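Local coordinates for UPF0678 fatty acid-binding protein-like protein ERS007657_00996 (Mycobacterium tuberculosis, PDB 6R3W) that binds one heme b in a beta-barrel cleft and probably isomerises peroxynitrite to nitrate, protecting against reactive nitrogen and oxygen species, at residues L49-Q54 with L128-R133; G69-R72 with C78-L81. All coordinates share one frame; numbering follows the deposited sequence. Where two conformers were deposited one is given.

Contact 1 of 2, residues L49-Q54 with L128-R133; sequences LTYTQQ and LDRSYR
Tyr-51 and Tyr-132 approach each other from opposite directions across the barrel interior, where Tyr-51 OH and Tyr-132 OH lie 4.2 Å apart, beyond direct bonding. Water 1 bridges them: it donates to Tyr-51 OH at 2.8 Å and lies 2.8 Å from Tyr-132 OH, in the plane of that ring and at its edge. In Arg-130, CG turns from CB away from the carbonyl carbon (chi1 -70°), and the extended chain runs inward. NE reaches a salt bridge with Glu-93, and NH2 another with Glu-91. Arg-130 NH1 forms a salt bridge with Glu-67, gives Tyr-132 OH a weak bond of 3.2 Å, bent to 132° at the hydrogen, and lies 4.3 Å from Tyr-51 OH, which meets the guanidinium obliquely without bonding. Tyr-132 was deposited in two conformers; the water bridge and weak bond are described for one. These three salt bridges fix the guanidinium's rotation and probably offset its buried charge. Glu-67 OE2 also hydrogen-bonds Tyr-51 OH. The backbones stay apart, Tyr-51 CA being 13.8 Å from Tyr-132 CA. Strand 48-57 lies between strands 33-42 and 63-73; strand 125-135 faces strand 48-57 across the interior of the ten-stranded antiparallel heme-binding barrel.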
loop_
_atom_site.group_PDB
_atom_site.type_symbol
_atom_site.label_atom_id
_atom_site.label_comp_id
_atom_site.label_asym_id
_atom_site.label_seq_id
_atom_site.Cartn_x
_atom_site.Cartn_y
_atom_site.Cartn_z
ATOM N N LEU A 49 7.569 -10.175 -0.677
ATOM C CA LEU A 49 6.925 -9.908 -1.968
ATOM C C LEU A 49 7.528 -8.641 -2.564
ATOM O O LEU A 49 7.784 -7.673 -1.825
ATOM C CB LEU A 49 5.411 -9.734 -1.792
ATOM C CG LEU A 49 4.671 -10.906 -1.184
ATOM C CD1 LEU A 49 3.203 -10.572 -1.024
ATOM C CD2 LEU A 49 4.850 -12.160 -2.011
ATOM N N THR A 50 7.692 -8.616 -3.876
ATOM C CA THR A 50 7.869 -7.375 -4.628
ATOM C C THR A 50 6.495 -6.765 -4.852
ATOM O O THR A 50 5.508 -7.512 -5.023
ATOM C CB THR A 50 8.620 -7.607 -5.937
ATOM O OG1 THR A 50 7.809 -8.433 -6.787
ATOM C CG2 THR A 50 9.957 -8.269 -5.713
ATOM N N TYR A 51 6.437 -5.445 -4.906
ATOM C CA TYR A 51 5.171 -4.702 -5.001
ATOM C C TYR A 51 5.376 -3.462 -5.841
ATOM O O TYR A 51 6.294 -2.681 -5.567
ATOM C CB TYR A 51 4.665 -4.341 -3.613
ATOM C CG TYR A 51 3.573 -3.298 -3.568
ATOM C CD1 TYR A 51 2.275 -3.563 -3.981
ATOM C CD2 TYR A 51 3.876 -1.999 -3.212
ATOM C CE1 TYR A 51 1.306 -2.577 -3.961
ATOM C CE2 TYR A 51 2.911 -1.011 -3.158
ATOM C CZ TYR A 51 1.618 -1.302 -3.528
ATOM O OH TYR A 51 0.657 -0.321 -3.519
ATOM N N THR A 52 4.487 -3.255 -6.801
ATOM C CA THR A 52 4.445 -2.001 -7.558
ATOM C C THR A 52 3.004 -1.555 -7.746
ATOM O O THR A 52 2.148 -2.414 -7.966
ATOM C CB THR A 52 5.169 -2.138 -8.886
ATOM O OG1 THR A 52 4.522 -3.207 -9.583
ATOM C CG2 THR A 52 6.653 -2.387 -8.705
ATOM N N GLN A 53 2.821 -0.254 -7.770
ATOM C CA GLN A 53 1.535 0.417 -7.967
ATOM C C GLN A 53 1.728 1.475 -9.035
ATOM O O GLN A 53 2.687 2.261 -8.920
ATOM C CB GLN A 53 1.048 1.058 -6.660
ATOM C CG GLN A 53 -0.252 1.849 -6.811
ATOM C CD GLN A 53 -0.379 2.949 -5.793
ATOM O OE1 GLN A 53 -1.216 2.891 -4.892
ATOM N NE2 GLN A 53 0.418 3.995 -5.954
ATOM N N GLN A 54 0.785 1.582 -9.957
ATOM C CA GLN A 54 0.645 2.768 -10.829
ATOM C C GLN A 54 -0.796 3.238 -10.771
ATOM O O GLN A 54 -1.701 2.420 -10.900
ATOM C CB GLN A 54 1.079 2.498 -12.264
ATOM C CG GLN A 54 1.067 3.759 -13.143
ATOM C CD GLN A 54 2.048 4.831 -12.707
ATOM O OE1 GLN A 54 3.272 4.652 -12.785
ATOM N NE2 GLN A 54 1.519 6.019 -12.414
ATOM N N LEU A 128 1.967 7.679 7.980
ATOM C CA LEU A 128 1.075 6.947 7.062
ATOM C C LEU A 128 0.620 5.664 7.730
ATOM O O LEU A 128 1.470 4.955 8.307
ATOM C CB LEU A 128 1.819 6.640 5.762
ATOM C CG LEU A 128 2.213 7.862 4.945
ATOM C CD1 LEU A 128 3.305 7.525 3.941
ATOM C CD2 LEU A 128 1.013 8.482 4.260
ATOM N N ASP A 129 -0.677 5.405 7.662
ATOM C CA ASP A 129 -1.286 4.154 8.134
ATOM C C ASP A 129 -1.995 3.499 6.956
ATOM O O ASP A 129 -2.671 4.207 6.189
ATOM C CB ASP A 129 -2.337 4.394 9.223
ATOM C CG ASP A 129 -1.847 4.853 10.590
ATOM O OD1 ASP A 129 -0.693 5.292 10.716
ATOM O OD2 ASP A 129 -2.689 4.831 11.520
ATOM N N ARG A 130 -1.848 2.197 6.821
ATOM C CA ARG A 130 -2.544 1.402 5.786
ATOM C C ARG A 130 -3.327 0.256 6.434
ATOM O O ARG A 130 -2.769 -0.478 7.268
ATOM C CB ARG A 130 -1.534 0.868 4.777
ATOM C CG ARG A 130 -0.921 1.943 3.887
ATOM C CD ARG A 130 0.194 1.375 3.041
ATOM N NE ARG A 130 0.975 2.412 2.393
ATOM C CZ ARG A 130 1.066 2.606 1.087
ATOM N NH1 ARG A 130 0.384 1.859 0.225
ATOM N NH2 ARG A 130 1.821 3.577 0.635
ATOM N N SER A 131 -4.558 0.080 5.974
ATOM C CA SER A 131 -5.423 -1.069 6.293
ATOM C C SER A 131 -5.794 -1.776 4.983
ATOM O O SER A 131 -6.435 -1.156 4.161
ATOM C CB SER A 131 -6.638 -0.597 7.044
ATOM O OG SER A 131 -7.464 -1.681 7.399
ATOM N N TYR A 132 -5.337 -3.004 4.806
ATOM C CA TYR A 132 -5.579 -3.776 3.569
ATOM C C TYR A 132 -6.455 -4.995 3.928
ATOM O O TYR A 132 -6.224 -5.656 4.990
ATOM C CB TYR A 132 -4.246 -4.124 2.875
ATOM C CG TYR A 132 -3.655 -3.034 1.991
ATOM C CD1 TYR A 132 -3.476 -3.223 0.623
ATOM C CD2 TYR A 132 -3.229 -1.830 2.524
ATOM C CE1 TYR A 132 -2.977 -2.213 -0.193
ATOM C CE2 TYR A 132 -2.782 -0.790 1.715
ATOM C CZ TYR A 132 -2.628 -0.989 0.356
ATOM O OH TYR A 132 -2.128 0.022 -0.414
ATOM N N ARG A 133 -7.365 -5.314 3.035
ATOM C CA ARG A 133 -8.198 -6.521 3.132
ATOM C C ARG A 133 -8.154 -7.245 1.794
ATOM O O ARG A 133 -8.456 -6.624 0.779
ATOM C CB ARG A 133 -9.627 -6.131 3.516
ATOM C CG ARG A 133 -10.586 -7.308 3.625
ATOM C CD ARG A 133 -12.003 -6.784 3.746
ATOM N NE ARG A 133 -12.988 -7.843 3.757
ATOM C CZ ARG A 133 -13.428 -8.428 4.850
ATOM N NH1 ARG A 133 -12.886 -8.133 6.022
ATOM N NH2 ARG A 133 -14.265 -9.441 4.752
HETATM O O HOH W 1 -2.154 -0.487 -3.153
#

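Contact 2 of 2, residues G69-R72 with C78-L81; sequences GYLR and CVEL
Segments 69-72 and 78-81, of strands 63-73 and 78-85, run antiparallel, at 170° with axes 4.6 Å apart, and the hydrogen-bonded pair Arg-72/Glu-80 adjoins the non-hydrogen-bonded pair Leu-71/Leu-81. Reciprocal bonds fasten the first pair: Arg-72 N donates to Glu-80 O at 2.8 Å, and Glu-80 N to Arg-72 O at 3.0 Å. Their side chains meet too. Arg-72 is bent at chi3, which brings the NE edge of its guanidinium round to Glu-80. There Glu-80 OE1 takes both donors, Arg-72 NE at 2.7 Å, almost in line with the carboxylate C-O bond, and Arg-72 NH2 at 3.0 Å on the syn side. The two charged groups are nearly coplanar: their planes differ by 11°, and Glu-80 CD lies in the guanidinium plane at its edge. On the other face, Leu-71 CD1 rests 3.9 Å from Val-79 CB and 4.0 Å from Leu-81 CB; a chi1 of -175° places its CG beside the carbonyl carbon, from where CD1 reaches them. Leu-108 of strand 103-118 touches both Val-79 and Leu-81. A Cys-74 to Cys-78 disulfide ties the turn. The faces therefore differ in chemistry: a salt bridge clasps the outer side, while aliphatic contact packs the side turned into the barrel.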
loop_
_atom_site.group_PDB
_atom_site.type_symbol
_atom_site.label_atom_id
_atom_site.label_comp_id
_atom_site.label_asym_id
_atom_site.label_seq_id
_atom_site.Cartn_x
_atom_site.Cartn_y
_atom_site.Cartn_z
ATOM N N GLY A 69 8.325 -1.152 -4.070
ATOM C CA GLY A 69 9.156 -1.679 -3.001
ATOM C C GLY A 69 8.786 -3.081 -2.654
ATOM O O GLY A 69 8.614 -3.907 -3.584
ATOM N N TYR A 70 8.773 -3.388 -1.368
ATOM C CA TYR A 70 8.801 -4.771 -0.871
ATOM C C TYR A 70 7.893 -4.898 0.340
ATOM O O TYR A 70 7.839 -3.992 1.178
ATOM C CB TYR A 70 10.234 -5.181 -0.538
ATOM C CG TYR A 70 11.193 -4.908 -1.659
ATOM C CD1 TYR A 70 11.311 -5.786 -2.725
ATOM C CD2 TYR A 70 11.945 -3.750 -1.696
ATOM C CE1 TYR A 70 12.112 -5.496 -3.819
ATOM C CE2 TYR A 70 12.785 -3.467 -2.755
ATOM C CZ TYR A 70 12.865 -4.333 -3.819
ATOM O OH TYR A 70 13.711 -4.031 -4.852
ATOM N N LEU A 71 7.222 -6.034 0.441
ATOM C CA LEU A 71 6.482 -6.429 1.647
ATOM C C LEU A 71 7.215 -7.616 2.262
ATOM O O LEU A 71 7.137 -8.717 1.727
ATOM C CB LEU A 71 5.037 -6.748 1.271
ATOM C CG LEU A 71 4.099 -7.052 2.443
ATOM C CD1 LEU A 71 4.045 -5.920 3.451
ATOM C CD2 LEU A 71 2.709 -7.360 1.942
ATOM N N ARG A 72 7.949 -7.361 3.327
ATOM C CA ARG A 72 8.747 -8.371 4.047
ATOM C C ARG A 72 7.870 -9.016 5.115
ATOM O O ARG A 72 7.121 -8.304 5.805
ATOM C CB ARG A 72 9.951 -7.709 4.726
ATOM C CG ARG A 72 10.989 -7.176 3.762
ATOM C CD ARG A 72 11.872 -6.068 4.327
ATOM N NE ARG A 72 12.369 -6.335 5.668
ATOM C CZ ARG A 72 13.478 -7.004 5.975
ATOM N NH1 ARG A 72 14.212 -7.597 5.034
ATOM N NH2 ARG A 72 13.812 -7.121 7.240
ATOM N N CYS A 78 3.991 -10.886 11.061
ATOM C CA CYS A 78 4.646 -9.558 11.112
ATOM C C CYS A 78 4.966 -9.113 9.689
ATOM O O CYS A 78 5.478 -9.944 8.905
ATOM C CB CYS A 78 5.917 -9.677 11.947
ATOM S SG CYS A 78 6.888 -8.160 12.142
ATOM N N VAL A 79 4.747 -7.841 9.379
ATOM C CA VAL A 79 5.105 -7.280 8.059
ATOM C C VAL A 79 5.884 -5.980 8.234
ATOM O O VAL A 79 5.562 -5.159 9.102
ATOM C CB VAL A 79 3.882 -7.082 7.141
ATOM C CG1 VAL A 79 3.529 -8.364 6.411
ATOM C CG2 VAL A 79 2.666 -6.553 7.877
ATOM N N GLU A 80 6.805 -5.771 7.309
ATOM C CA GLU A 80 7.488 -4.487 7.044
ATOM C C GLU A 80 7.247 -4.155 5.568
ATOM O O GLU A 80 7.723 -4.906 4.703
ATOM C CB GLU A 80 8.991 -4.558 7.369
ATOM C CG GLU A 80 9.304 -4.803 8.835
ATOM C CD GLU A 80 10.683 -5.349 9.098
ATOM O OE1 GLU A 80 11.381 -5.673 8.132
ATOM O OE2 GLU A 80 11.082 -5.404 10.297
ATOM N N LEU A 81 6.560 -3.043 5.295
ATOM C CA LEU A 81 6.301 -2.533 3.929
ATOM C C LEU A 81 7.276 -1.393 3.672
ATOM O O LEU A 81 7.286 -0.427 4.429
ATOM C CB LEU A 81 4.850 -2.062 3.816
ATOM C CG LEU A 81 4.450 -1.448 2.476
ATOM C CD1 LEU A 81 4.542 -2.470 1.337
ATOM C CD2 LEU A 81 3.042 -0.884 2.566
#

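Contact 2 is a local hairpin nested within the chain between the two strands of contact 1, which face each other across the barrel. The centres of the two contacts are about 9 Å apart. Backbone pairing joins them: Leu-49 N lies 2.8 Å from Leu-71 O, and Tyr-51 O 3.0 Å from Gly-69 N, both probable hydrogen bonds. Inside the barrel, Arg-130 CD packs 3.7 Å from Leu-81 CD2, where the hairpin's apolar face borders the polar network. Gln-53 and Leu-128 of contact 1 touch the heme. The Arg-130 side chain is about 4 Å from it and about 9 Å from that of His-155, the predicted axial iron ligand; the Leu-81 side chain is about 9 Å from the heme.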